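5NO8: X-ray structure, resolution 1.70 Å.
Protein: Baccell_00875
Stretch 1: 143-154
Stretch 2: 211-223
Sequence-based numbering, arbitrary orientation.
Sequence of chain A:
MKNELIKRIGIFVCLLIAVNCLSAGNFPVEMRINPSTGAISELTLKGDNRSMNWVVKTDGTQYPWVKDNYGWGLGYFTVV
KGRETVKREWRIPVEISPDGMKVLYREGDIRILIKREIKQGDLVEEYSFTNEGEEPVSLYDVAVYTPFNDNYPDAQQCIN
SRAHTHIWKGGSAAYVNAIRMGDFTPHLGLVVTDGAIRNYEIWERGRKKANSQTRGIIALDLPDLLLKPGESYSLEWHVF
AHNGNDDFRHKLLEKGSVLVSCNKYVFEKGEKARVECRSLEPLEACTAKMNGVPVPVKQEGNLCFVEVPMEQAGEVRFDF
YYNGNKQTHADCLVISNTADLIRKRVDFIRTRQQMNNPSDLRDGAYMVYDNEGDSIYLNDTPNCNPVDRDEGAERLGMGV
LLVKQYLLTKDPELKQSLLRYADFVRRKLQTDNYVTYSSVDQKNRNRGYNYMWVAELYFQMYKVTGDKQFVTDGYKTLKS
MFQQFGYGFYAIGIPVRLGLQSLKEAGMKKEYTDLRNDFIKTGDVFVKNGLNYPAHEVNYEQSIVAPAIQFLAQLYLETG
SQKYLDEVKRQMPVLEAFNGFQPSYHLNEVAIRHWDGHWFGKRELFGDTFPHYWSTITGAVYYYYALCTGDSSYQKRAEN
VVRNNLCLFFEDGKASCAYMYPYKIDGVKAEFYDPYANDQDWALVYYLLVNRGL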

ATOM      1  N   ALA A 143      -0.413 -11.889  20.599  1.00 13.14           N
ATOM      2  CA  ALA A 143      -0.742 -10.589  19.997  1.00 12.80           C
ATOM      3  C   ALA A 143      -1.638  -9.758  20.885  1.00 12.74           C
ATOM      4  O   ALA A 143      -2.380 -10.294  21.685  1.00 12.90           O
ATOM      5  CB  ALA A 143      -1.367 -10.764  18.617  1.00 12.91           C
ATOM      6  N   VAL A 144      -1.501  -8.433  20.764  1.00 12.28           N
ATOM      7  CA  VAL A 144      -2.355  -7.493  21.465  1.00 11.79           C
ATOM      8  C   VAL A 144      -3.173  -6.773  20.390  1.00 12.20           C
ATOM      9  O   VAL A 144      -2.621  -6.254  19.401  1.00 11.98           O
ATOM     10  CB  VAL A 144      -1.534  -6.487  22.282  1.00 12.25           C
ATOM     11  CG1 VAL A 144      -2.420  -5.425  22.943  1.00 12.86           C
ATOM     12  CG2 VAL A 144      -0.699  -7.194  23.322  1.00 12.29           C
ATOM     13  N   TYR A 145      -4.490  -6.708  20.577  1.00 11.92           N
ATOM     14  CA  TYR A 145      -5.324  -5.914  19.678  1.00 12.74           C
ATOM     15  C   TYR A 145      -5.044  -4.423  19.836  1.00 13.25           C
ATOM     16  O   TYR A 145      -4.987  -3.905  20.953  1.00 12.01           O
ATOM     17  CB  TYR A 145      -6.805  -6.171  19.934  1.00 13.34           C
ATOM     18  CG  TYR A 145      -7.249  -7.551  19.636  1.00 13.45           C
ATOM     19  CD1 TYR A 145      -7.180  -8.057  18.345  1.00 13.04           C
ATOM     20  CD2 TYR A 145      -7.766  -8.358  20.630  1.00 13.54           C
ATOM     21  CE1 TYR A 145      -7.608  -9.344  18.049  1.00 13.30           C
ATOM     22  CE2 TYR A 145      -8.204  -9.630  20.356  1.00 14.04           C
ATOM     23  CZ  TYR A 145      -8.155 -10.122  19.066  1.00 13.59           C
ATOM     24  OH  TYR A 145      -8.602 -11.406  18.822  1.00 14.99           O
ATOM     25  N   THR A 146      -4.858  -3.745  18.695  1.00 13.56           N
ATOM     26  CA  THR A 146      -4.651  -2.298  18.638  1.00 13.63           C
ATOM     27  C   THR A 146      -5.554  -1.807  17.506  1.00 14.52           C
ATOM     28  O   THR A 146      -5.089  -1.582  16.373  1.00 15.20           O
ATOM     29  CB  THR A 146      -3.174  -1.911  18.412  1.00 14.76           C
ATOM     30  OG1 THR A 146      -2.718  -2.489  17.186  1.00 15.29           O
ATOM     31  CG2 THR A 146      -2.293  -2.347  19.580  1.00 15.63           C
ATOM     32  N   PRO A 147      -6.862  -1.690  17.781  1.00 14.56           N
ATOM     33  CA  PRO A 147      -7.845  -1.466  16.711  1.00 15.42           C
ATOM     34  C   PRO A 147      -7.884  -0.014  16.258  1.00 16.03           C
ATOM     35  O   PRO A 147      -8.878   0.666  16.444  1.00 17.44           O
ATOM     36  CB  PRO A 147      -9.157  -1.932  17.334  1.00 16.04           C
ATOM     37  CG  PRO A 147      -8.965  -1.690  18.791  1.00 15.70           C
ATOM     38  CD  PRO A 147      -7.516  -1.967  19.067  1.00 15.64           C
ATOM     39  N   PHE A 148      -6.793   0.427  15.640  1.00 15.85           N
ATOM     40  CA  PHE A 148      -6.692   1.793  15.080  1.00 16.15           C
ATOM     41  C   PHE A 148      -7.831   2.009  14.082  1.00 15.67           C
ATOM     42  O   PHE A 148      -8.210   1.085  13.330  1.00 15.99           O
ATOM     43  CB  PHE A 148      -5.345   2.031  14.389  1.00 15.31           C
ATOM     44  CG  PHE A 148      -4.171   2.092  15.318  1.00 15.55           C
ATOM     45  CD1 PHE A 148      -3.843   3.273  15.973  1.00 15.86           C
ATOM     46  CD2 PHE A 148      -3.364   0.972  15.507  1.00 15.04           C
ATOM     47  CE1 PHE A 148      -2.745   3.340  16.830  1.00 16.47           C
ATOM     48  CE2 PHE A 148      -2.282   1.025  16.370  1.00 15.30           C
ATOM     49  CZ  PHE A 148      -1.975   2.201  17.031  1.00 16.06           C
ATOM     50  N   ASN A 149      -8.355   3.241  14.066  1.00 17.27           N
ATOM     51  CA  ASN A 149      -9.579   3.587  13.323  1.00 17.62           C
ATOM     52  C   ASN A 149      -9.256   3.890  11.860  1.00 17.49           C
ATOM     53  O   ASN A 149      -9.315   5.041  11.419  1.00 17.50           O
ATOM     54  CB  ASN A 149     -10.269   4.770  14.039  1.00 17.40           C
ATOM     55  CG  ASN A 149     -11.751   4.873  13.745  1.00 17.74           C
ATOM     56  OD1 ASN A 149     -12.350   3.996  13.148  1.00 17.67           O
ATOM     57  ND2 ASN A 149     -12.355   5.983  14.196  1.00 19.17           N
ATOM     58  N   ASP A 150      -8.842   2.847  11.144  1.00 18.55           N
ATOM     59  CA  ASP A 150      -8.355   2.933   9.772  1.00 18.27           C
ATOM     60  C   ASP A 150      -9.410   2.263   8.905  1.00 17.84           C
ATOM     61  O   ASP A 150      -9.449   1.030   8.726  1.00 16.34           O
ATOM     62  CB  ASP A 150      -6.987   2.250   9.629  1.00 18.55           C
ATOM     63  CG  ASP A 150      -6.326   2.506   8.272  1.00 19.09           C
ATOM     64  OD1 ASP A 150      -7.043   2.754   7.254  1.00 18.97           O
ATOM     65  OD2 ASP A 150      -5.064   2.478   8.218  1.00 18.42           O
ATOM     66  N   ASN A 151     -10.321   3.084   8.402  1.00 16.51           N
ATOM     67  CA  ASN A 151     -11.407   2.605   7.567  1.00 16.77           C
ATOM     68  C   ASN A 151     -12.003   3.794   6.794  1.00 16.39           C
ATOM     69  O   ASN A 151     -11.632   4.936   7.046  1.00 16.64           O
ATOM     70  CB  ASN A 151     -12.453   1.855   8.409  1.00 17.07           C
ATOM     71  CG  ASN A 151     -12.845   2.616   9.649  1.00 18.81           C
ATOM     72  OD1 ASN A 151     -13.541   3.619   9.541  1.00 19.30           O
ATOM     73  ND2 ASN A 151     -12.376   2.155  10.838  1.00 16.81           N
ATOM     74  N   TYR A 152     -12.875   3.485   5.843  1.00 18.72           N
ATOM     75  CA  TYR A 152     -13.298   4.405   4.805  1.00 20.30           C
ATOM     76  C   TYR A 152     -14.821   4.514   4.746  1.00 20.87           C
ATOM     77  O   TYR A 152     -15.425   4.070   3.775  1.00 22.23           O
ATOM     78  CB  TYR A 152     -12.795   3.908   3.446  1.00 20.85           C
ATOM     79  CG  TYR A 152     -11.289   3.757   3.282  1.00 21.03           C
ATOM     80  CD1 TYR A 152     -10.399   4.717   3.780  1.00 21.55           C
ATOM     81  CD2 TYR A 152     -10.766   2.695   2.532  1.00 21.81           C
ATOM     82  CE1 TYR A 152      -9.013   4.588   3.590  1.00 22.38           C
ATOM     83  CE2 TYR A 152      -9.396   2.568   2.325  1.00 22.33           C
ATOM     84  CZ  TYR A 152      -8.521   3.490   2.858  1.00 22.31           C
ATOM     85  OH  TYR A 152      -7.136   3.346   2.643  1.00 24.24           O
ATOM     86  N   PRO A 153     -15.449   5.099   5.772  1.00 22.47           N
ATOM     87  CA  PRO A 153     -16.924   5.243   5.729  1.00 24.38           C
ATOM     88  C   PRO A 153     -17.373   6.228   4.635  1.00 26.10           C
ATOM     89  O   PRO A 153     -18.301   5.933   3.907  1.00 29.33           O
ATOM     90  CB  PRO A 153     -17.269   5.767   7.128  1.00 24.03           C
ATOM     91  CG  PRO A 153     -16.013   6.432   7.600  1.00 23.94           C
ATOM     92  CD  PRO A 153     -14.883   5.651   7.014  1.00 24.06           C
ATOM     93  N   ASP A 154     -16.696   7.365   4.519  1.00 27.63           N
ATOM     94  CA  ASP A 154     -16.940   8.376   3.470  1.00 30.33           C
ATOM     95  C   ASP A 154     -15.817   9.409   3.542  1.00 29.33           C
ATOM     96  O   ASP A 154     -15.109   9.465   4.554  1.00 29.13           O
ATOM     97  CB  ASP A 154     -18.317   9.047   3.613  1.00 33.17           C
ATOM     98  CG  ASP A 154     -18.526   9.717   4.963  1.00 36.03           C
ATOM     99  OD1 ASP A 154     -17.874  10.732   5.279  1.00 34.74           O
ATOM    100  OD2 ASP A 154     -19.409   9.258   5.705  1.00 44.78           O
ATOM    101  N   ASN A 211     -16.315  -5.312   3.132  1.00 21.70           N
ATOM    102  CA  ASN A 211     -15.542  -5.521   1.886  1.00 22.34           C
ATOM    103  C   ASN A 211     -14.294  -4.618   1.867  1.00 20.94           C
ATOM    104  O   ASN A 211     -13.514  -4.691   2.809  1.00 20.21           O
ATOM    105  CB  ASN A 211     -16.445  -5.439   0.615  1.00 25.40           C
ATOM    106  CG  ASN A 211     -17.219  -4.131   0.497  1.00 28.16           C
ATOM    107  OD1 ASN A 211     -18.308  -3.973   1.094  1.00 31.35           O
ATOM    108  ND2 ASN A 211     -16.688  -3.191  -0.299  1.00 26.90           N
ATOM    109  N   SER A 212     -14.116  -3.762   0.852  1.00 19.33           N
ATOM    110  CA  SER A 212     -12.958  -2.883   0.729  1.00 20.06           C
ATOM    111  C   SER A 212     -12.912  -1.673   1.653  1.00 19.95           C
ATOM    112  O   SER A 212     -11.893  -0.963   1.682  1.00 19.40           O
ATOM    113  CB  SER A 212     -12.874  -2.381  -0.735  1.00 20.63           C
ATOM    114  OG  SER A 212     -13.068  -3.467  -1.657  1.00 20.88           O
ATOM    115  N   GLN A 213     -13.994  -1.413   2.403  1.00 18.93           N
ATOM    116  CA  GLN A 213     -14.187  -0.126   3.057  1.00 19.91           C
ATOM    117  C   GLN A 213     -13.620  -0.044   4.476  1.00 19.25           C
ATOM    118  O   GLN A 213     -13.815   0.953   5.173  1.00 17.91           O
ATOM    119  CB  GLN A 213     -15.685   0.218   3.120  1.00 21.52           C
ATOM    120  CG  GLN A 213     -16.500  -0.051   1.867  1.00 23.21           C
ATOM    121  CD  GLN A 213     -15.956   0.653   0.641  1.00 24.19           C
ATOM    122  OE1 GLN A 213     -15.262   1.668   0.738  1.00 25.86           O
ATOM    123  NE2 GLN A 213     -16.290   0.123  -0.524  1.00 25.73           N
ATOM    124  N   THR A 214     -12.915  -1.094   4.900  1.00 17.10           N
ATOM    125  CA  THR A 214     -12.277  -1.094   6.191  1.00 16.67           C
ATOM    126  C   THR A 214     -10.990  -1.869   6.132  1.00 15.80           C
ATOM    127  O   THR A 214     -10.942  -2.864   5.453  1.00 15.63           O
ATOM    128  CB  THR A 214     -13.168  -1.740   7.254  1.00 16.46           C
ATOM    129  OG1 THR A 214     -12.473  -1.720   8.500  1.00 17.37           O
ATOM    130  CG2 THR A 214     -13.550  -3.189   6.926  1.00 16.36           C
ATOM    131  N   ARG A 215      -9.996  -1.425   6.890  1.00 15.63           N
ATOM    132  CA  ARG A 215      -8.749  -2.142   6.977  1.00 16.09           C
ATOM    133  C   ARG A 215      -8.886  -3.342   7.897  1.00 16.85           C
ATOM    134  O   ARG A 215      -8.041  -4.236   7.896  1.00 16.60           O
ATOM    135  CB  ARG A 215      -7.647  -1.231   7.439  1.00 16.64           C
ATOM    136  CG  ARG A 215      -6.262  -1.790   7.177  1.00 16.86           C
ATOM    137  CD  ARG A 215      -5.249  -0.705   7.180  1.00 16.97           C
ATOM    138  NE  ARG A 215      -3.902  -1.240   7.079  1.00 16.58           N
ATOM    139  CZ  ARG A 215      -2.818  -0.538   7.354  1.00 17.45           C
ATOM    140  NH1 ARG A 215      -2.910   0.751   7.743  1.00 17.36           N
ATOM    141  NH2 ARG A 215      -1.628  -1.122   7.246  1.00 17.40           N
ATOM    142  N   GLY A 216      -9.959  -3.378   8.683  1.00 15.87           N
ATOM    143  CA  GLY A 216     -10.160  -4.419   9.647  1.00 15.49           C
ATOM    144  C   GLY A 216      -9.547  -4.058  10.993  1.00 15.44           C
ATOM    145  O   GLY A 216      -9.314  -2.886  11.303  1.00 16.73           O
ATOM    146  N   ILE A 217      -9.355  -5.081  11.810  1.00 14.94           N
ATOM    147  CA  ILE A 217      -8.873  -4.939  13.179  1.00 14.56           C
ATOM    148  C   ILE A 217      -7.426  -5.392  13.243  1.00 13.90           C
ATOM    149  O   ILE A 217      -7.152  -6.538  12.998  1.00 13.87           O
ATOM    150  CB  ILE A 217      -9.698  -5.769  14.170  1.00 15.64           C
ATOM    151  CG1 ILE A 217     -11.184  -5.361  14.134  1.00 16.07           C
ATOM    152  CG2 ILE A 217      -9.140  -5.653  15.594  1.00 15.94           C
ATOM    153  CD1 ILE A 217     -11.470  -3.915  14.432  1.00 16.71           C
ATOM    154  N   ILE A 218      -6.544  -4.486  13.617  1.00 13.24           N
ATOM    155  CA  ILE A 218      -5.092  -4.758  13.693  1.00 13.60           C
ATOM    156  C   ILE A 218      -4.750  -5.414  15.033  1.00 14.17           C
ATOM    157  O   ILE A 218      -5.224  -4.970  16.074  1.00 14.72           O
ATOM    158  CB  ILE A 218      -4.298  -3.451  13.524  1.00 14.45           C
ATOM    159  CG1 ILE A 218      -4.514  -2.888  12.100  1.00 15.56           C
ATOM    160  CG2 ILE A 218      -2.818  -3.648  13.840  1.00 14.29           C
ATOM    161  CD1 ILE A 218      -4.349  -1.400  11.980  1.00 17.24           C
ATOM    162  N   ALA A 219      -3.928  -6.469  14.995  1.00 13.17           N
ATOM    163  CA  ALA A 219      -3.323  -7.069  16.174  1.00 12.62           C
ATOM    164  C   ALA A 219      -1.800  -7.041  16.011  1.00 13.42           C
ATOM    165  O   ALA A 219      -1.285  -7.469  14.988  1.00 13.61           O
ATOM    166  CB  ALA A 219      -3.792  -8.502  16.375  1.00 12.51           C
ATOM    167  N   LEU A 220      -1.098  -6.493  16.985  1.00 12.64           N
ATOM    168  CA  LEU A 220       0.366  -6.452  16.934  1.00 12.59           C
ATOM    169  C   LEU A 220       0.932  -7.744  17.548  1.00 13.13           C
ATOM    170  O   LEU A 220       0.614  -8.078  18.703  1.00 13.39           O
ATOM    171  CB  LEU A 220       0.885  -5.208  17.649  1.00 13.16           C
ATOM    172  CG  LEU A 220       0.408  -3.872  17.059  1.00 13.32           C
ATOM    173  CD1 LEU A 220       1.095  -2.729  17.757  1.00 14.19           C
ATOM    174  CD2 LEU A 220       0.615  -3.729  15.547  1.00 14.54           C
ATOM    175  N   ASP A 221       1.787  -8.438  16.792  1.00 12.51           N
ATOM    176  CA  ASP A 221       2.371  -9.698  17.221  1.00 13.33           C
ATOM    177  C   ASP A 221       3.666  -9.519  17.987  1.00 12.61           C
ATOM    178  O   ASP A 221       4.593  -8.880  17.509  1.00 13.32           O
ATOM    179  CB  ASP A 221       2.653 -10.606  16.025  1.00 14.13           C
ATOM    180  CG  ASP A 221       1.408 -10.974  15.256  1.00 15.99           C
ATOM    181  OD1 ASP A 221       0.409 -11.391  15.890  1.00 20.13           O
ATOM    182  OD2 ASP A 221       1.418 -10.864  14.018  1.00 15.53           O
ATOM    183  N   LEU A 222       3.719 -10.109  19.167  1.00 12.34           N
ATOM    184  CA  LEU A 222       4.919 -10.186  19.967  1.00 12.77           C
ATOM    185  C   LEU A 222       5.770 -11.344  19.421  1.00 12.51           C
ATOM    186  O   LEU A 222       5.267 -12.198  18.660  1.00 12.39           O
ATOM    187  CB  LEU A 222       4.564 -10.459  21.449  1.00 13.01           C
ATOM    188  CG  LEU A 222       4.069  -9.257  22.233  1.00 13.51           C
ATOM    189  CD1 LEU A 222       2.734  -8.750  21.734  1.00 14.14           C
ATOM    190  CD2 LEU A 222       4.019  -9.590  23.734  1.00 14.95           C
ATOM    191  N   PRO A 223       7.052 -11.401  19.819  1.00 13.95           N
ATOM    192  CA  PRO A 223       7.810 -12.597  19.500  1.00 14.00           C
ATOM    193  C   PRO A 223       7.173 -13.851  20.089  1.00 14.15           C
ATOM    194  O   PRO A 223       6.487 -13.774  21.127  1.00 14.04           O
ATOM    195  CB  PRO A 223       9.183 -12.341  20.159  1.00 14.46           C
ATOM    196  CG  PRO A 223       9.222 -10.863  20.388  1.00 14.87           C
ATOM    197  CD  PRO A 223       7.815 -10.488  20.688  1.00 14.22           C
TER
HETATM  198  O   HOH W   1      -7.768  -1.744  13.346  1.00 17.08           O
HETATM  199  O   HOH W   2     -10.519  -0.252  10.827  1.00 22.55           O

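The two stretches run antiparallel, joined first as a short β-ladder and then, beyond a loop, at a single bridge. Val 144 and Leu 220 form a hydrogen-bonded pair: Val 144 N donates to Leu 220 O (3.0 Å), and Leu 220 N returns the bond to Val 144 O (2.9 Å). The flanking pairs, Ala 143 with Asp 221 and Tyr 145 with Ala 219, are non-hydrogen-bonded, and their CA atoms approach to 4.3 and 4.2 Å. Thr 146 N then donates to Ile 218 O (2.9 Å). The return bond to Thr 146 O is missing: Phe 148 N donates to it instead (2.7 Å), while Ile 218 N turns to a water. The chains meet again where Arg 215 N donates to Asp 150 O (3.1 Å) and Tyr 152 N to Gln 213 O (2.8 Å), bracketing the bridge between Asn 151 and Thr 214; the register has shifted by one residue.

Two waters fill the gap between the ladders. One donates to Phe 148 O and Gly 216 O and accepts from Ile 218 N, satisfying backbone groups that do not bond each other directly. The second donates to Asp 150 O and Gly 216 O and accepts from Asn 151 ND2, which also donates to Asn 149 OD1 (3.0 Å), so Asn 151 braces its own loop while holding the water.

On one face of the sheet lie Ala 143, Tyr 145, Ala 219 and Asp 221. The small methyls allow close packing: Ala 143 CB lies 4.0 Å from Ala 219 CB, and Tyr 145 CD1 rests 3.9 Å from the latter. The Tyr 145 ring also reaches Ile 217, CD1 to CG2 at 4.1 Å. Val 144 and Leu 220 point to the other face, where Val 144 CG2 packs 4.1 Å from Leu 222 CD1. Ile 218, heavily covered by the opposing stretch, extends CD1 to within 4.3 Å of Phe 148 CB. Thr 146 OG1 is buried against Leu 220 CG (3.4 Å) and finds no polar partner in the model.

A salt bridge adds to the backbone bonds of the second region. Asp 150 and Arg 215 point toward each other's stretch, and the extended arginine places NH1 2.8 Å from Asp 150 OD2, with the carboxylate oxygen at the guanidinium edge. Both residues are buried, where an unpaired charge would be costly; both have further partners elsewhere in the structure. Gly 216 adopts phi 90° and psi −162°, where a CB would jam against the carbonyl oxygen of Arg 215; glycine fits. Altogether the contact buries 864 Å², summed over both sides.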